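Local structure of sensor protein (Haloarcula marismortui ATCC 43049, 3BWL) at residues R86-G91 with S102-L107. The protein probably acts as a sensor histidine kinase that passes phosphate from ATP to a protein histidine, this piece being a PAS domain. Residues are numbered along the deposited sequence; the frame is centred on the assembly and turned at random. Where two conformers were deposited one is given.
Sequences RRKFEG and SVEVHL. With I3A (1H-indole-3-carbaldehyde), chain F.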
loop_
_atom_site.group_PDB
_atom_site.type_symbol
_atom_site.label_atom_id
_atom_site.label_comp_id
_atom_site.label_asym_id
_atom_site.label_seq_id
_atom_site.Cartn_x
_atom_site.Cartn_y
_atom_site.Cartn_z
ATOM N N ARG A 86 7.640 -12.934 3.378
ATOM C CA ARG A 86 6.323 -12.404 3.768
ATOM C C ARG A 86 5.559 -13.457 4.540
ATOM O O ARG A 86 5.657 -14.662 4.249
ATOM C CB ARG A 86 5.485 -12.076 2.525
ATOM C CG ARG A 86 6.026 -10.987 1.640
ATOM C CD ARG A 86 5.129 -10.757 0.424
ATOM N NE ARG A 86 5.196 -11.890 -0.515
ATOM C CZ ARG A 86 4.298 -12.170 -1.472
ATOM N NH1 ARG A 86 3.182 -11.445 -1.648
ATOM N NH2 ARG A 86 4.502 -13.221 -2.255
ATOM N N ARG A 87 4.796 -13.009 5.534
ATOM C CA ARG A 87 3.909 -13.863 6.314
ATOM C C ARG A 87 2.618 -13.125 6.619
ATOM O O ARG A 87 2.631 -11.915 6.817
ATOM C CB ARG A 87 4.546 -14.221 7.658
ATOM C CG ARG A 87 5.739 -15.079 7.552
ATOM C CD ARG A 87 5.995 -15.787 8.889
ATOM N NE ARG A 87 7.390 -16.147 8.932
ATOM C CZ ARG A 87 8.115 -16.224 10.037
ATOM N NH1 ARG A 87 7.567 -15.980 11.226
ATOM N NH2 ARG A 87 9.400 -16.565 9.951
ATOM N N LYS A 88 1.509 -13.857 6.675
ATOM C CA LYS A 88 0.237 -13.316 7.153
ATOM C C LYS A 88 -0.128 -13.937 8.514
ATOM O O LYS A 88 0.013 -15.146 8.734
ATOM C CB LYS A 88 -0.882 -13.630 6.154
ATOM C CG LYS A 88 -0.661 -13.058 4.777
ATOM C CD LYS A 88 -1.900 -13.158 3.926
ATOM C CE LYS A 88 -2.103 -14.556 3.391
ATOM N NZ LYS A 88 -3.287 -14.587 2.467
ATOM N N PHE A 89 -0.597 -13.108 9.435
ATOM C CA PHE A 89 -0.975 -13.580 10.755
ATOM C C PHE A 89 -1.950 -12.600 11.376
ATOM O O PHE A 89 -2.028 -11.440 10.967
ATOM C CB PHE A 89 0.250 -13.719 11.683
ATOM C CG PHE A 89 1.032 -12.420 11.860
ATOM C CD1 PHE A 89 0.724 -11.536 12.894
ATOM C CD2 PHE A 89 2.074 -12.099 10.989
ATOM C CE1 PHE A 89 1.431 -10.351 13.048
ATOM C CE2 PHE A 89 2.802 -10.911 11.128
ATOM C CZ PHE A 89 2.480 -10.032 12.172
ATOM N N GLU A 90 -2.627 -13.054 12.420
ATOM C CA GLU A 90 -3.649 -12.253 13.058
ATOM C C GLU A 90 -3.066 -11.407 14.183
ATOM O O GLU A 90 -2.179 -11.850 14.920
ATOM C CB GLU A 90 -4.772 -13.180 13.568
ATOM C CG GLU A 90 -5.814 -12.512 14.444
ATOM C CD GLU A 90 -6.859 -13.493 15.038
ATOM O OE1 GLU A 90 -6.684 -14.733 14.979
ATOM O OE2 GLU A 90 -7.871 -12.986 15.587
ATOM N N GLY A 91 -3.600 -10.195 14.322
ATOM C CA GLY A 91 -3.284 -9.335 15.459
ATOM C C GLY A 91 -4.562 -8.695 15.951
ATOM O O GLY A 91 -5.631 -8.918 15.359
ATOM N N SER A 102 -9.721 -6.399 15.191
ATOM C CA SER A 102 -9.047 -7.598 14.695
ATOM C C SER A 102 -8.498 -7.343 13.308
ATOM O O SER A 102 -9.181 -6.789 12.461
ATOM C CB SER A 102 -9.993 -8.802 14.655
ATOM O OG SER A 102 -10.191 -9.286 15.962
ATOM N N VAL A 103 -7.236 -7.749 13.086
ATOM C CA VAL A 103 -6.611 -7.514 11.793
ATOM C C VAL A 103 -5.876 -8.744 11.326
ATOM O O VAL A 103 -5.488 -9.608 12.137
ATOM C CB VAL A 103 -5.586 -6.335 11.838
ATOM C CG1 VAL A 103 -6.314 -5.021 12.134
ATOM C CG2 VAL A 103 -4.503 -6.594 12.942
ATOM N N GLU A 104 -5.730 -8.836 10.020
ATOM C CA GLU A 104 -4.720 -9.714 9.458
ATOM C C GLU A 104 -3.590 -8.844 8.958
ATOM O O GLU A 104 -3.799 -7.972 8.071
ATOM C CB GLU A 104 -5.257 -10.574 8.320
ATOM C CG GLU A 104 -4.168 -11.487 7.739
ATOM C CD GLU A 104 -4.650 -12.298 6.562
ATOM O OE1 GLU A 104 -4.960 -11.702 5.502
ATOM O OE2 GLU A 104 -4.694 -13.543 6.674
ATOM N N VAL A 105 -2.399 -9.102 9.507
ATOM C CA VAL A 105 -1.202 -8.365 9.139
ATOM C C VAL A 105 -0.475 -9.129 8.057
ATOM O O VAL A 105 -0.276 -10.361 8.183
ATOM C CB VAL A 105 -0.212 -8.240 10.354
ATOM C CG1 VAL A 105 0.958 -7.404 9.972
ATOM C CG2 VAL A 105 -0.897 -7.609 11.546
ATOM N N HIS A 106 -0.152 -8.451 6.960
ATOM C CA HIS A 106 0.755 -9.051 5.958
ATOM C C HIS A 106 2.100 -8.349 6.142
ATOM O O HIS A 106 2.231 -7.159 5.851
ATOM C CB HIS A 106 0.200 -8.860 4.512
ATOM C CG HIS A 106 0.789 -9.789 3.499
ATOM N ND1 HIS A 106 0.336 -9.851 2.198
ATOM C CD2 HIS A 106 1.790 -10.705 3.593
ATOM C CE1 HIS A 106 1.031 -10.765 1.530
ATOM N NE2 HIS A 106 1.909 -11.310 2.357
ATOM N N LEU A 107 3.102 -9.112 6.641
ATOM C CA LEU A 107 4.347 -8.529 7.024
ATOM C C LEU A 107 5.477 -8.959 6.078
ATOM O O LEU A 107 5.573 -10.136 5.696
ATOM C CB LEU A 107 4.672 -8.975 8.453
ATOM C CG LEU A 107 5.936 -8.455 9.144
ATOM C CD1 LEU A 107 5.790 -6.965 9.378
ATOM C CD2 LEU A 107 6.082 -9.119 10.500
HETATM O O I3A F . 3.676 -4.290 12.039
HETATM C "C3'" I3A F . 2.570 -4.449 12.545
HETATM C C3 I3A F . 2.336 -5.586 13.502
HETATM C C2 I3A F . 1.083 -5.721 14.156
HETATM N N I3A F . 1.278 -6.830 14.945
HETATM C C8 I3A F . 2.540 -7.335 14.826
HETATM C C9 I3A F . 3.266 -6.556 13.930
HETATM C C4 I3A F . 4.601 -6.880 13.611
HETATM C C5 I3A F . 5.217 -7.986 14.254
HETATM C C6 I3A F . 4.497 -8.752 15.187
HETATM C C7 I3A F . 3.154 -8.428 15.461
HETATM O O HOH W 1 -5.670 -13.373 3.406
HETATM O O HOH W 2 -7.832 -10.519 16.201
#
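F89 and V105 form a hydrogen-bonded pair of the antiparallel strands, their side chains side by side on one face of the sheet, and V105 CB lies over one face of the F89 ring, 3.7 Å from F89 CZ, in a CH-pi contact. Chi1 (58°) sets F89 CG between the backbone N and the carbonyl carbon, and the ring beyond it runs alongside V105. L107 CD2 meets its edge, 3.8 Å from F89 CE2. F89 CE1 comes within 3.5 Å of C7 of the bound indole-3-carbaldehyde, while V105 CG2 touches C2 of the same indole, so neighbouring strands share one wall of the ligand pocket. An alanine in place of F89 would probably open a gap between V105, L107 and the indole, leaving the ligand less firmly held. Six backbone hydrogen bonds, two each at R87–L107, F89–V105 and G91–V103, zip the strands together. The opposite face is polar and can be followed along K88. K88 CB passes 3.8 Å from E104 OE2. K88 CG then rests over the H106 ring, toward the rim, 3.6 Å from H106 CD2, in a CH-pi contact. K88 CD approaches E104 OE1 at 3.7 Å, and a turn about the CG-CD bond (chi3 -78°) sets CE off the line of the chain. At the tip, K88 NZ lies 4.5 Å from E104 OE1, too far for a salt bridge, and one water, 2.8 Å from K88 NZ, joins the two. E104 OE1 also forms a salt bridge with R123 of the second subunit, and H106 ND1 bonds to D28 there, making this face part of the dimer interface. The hairpin forms one margin of the five-stranded PAS sheet: strand 86-94 is outermost within the chain, strand 115-124 flanks 100-112 on its far side, and helix 71-79 packs against R87, F89 and L107.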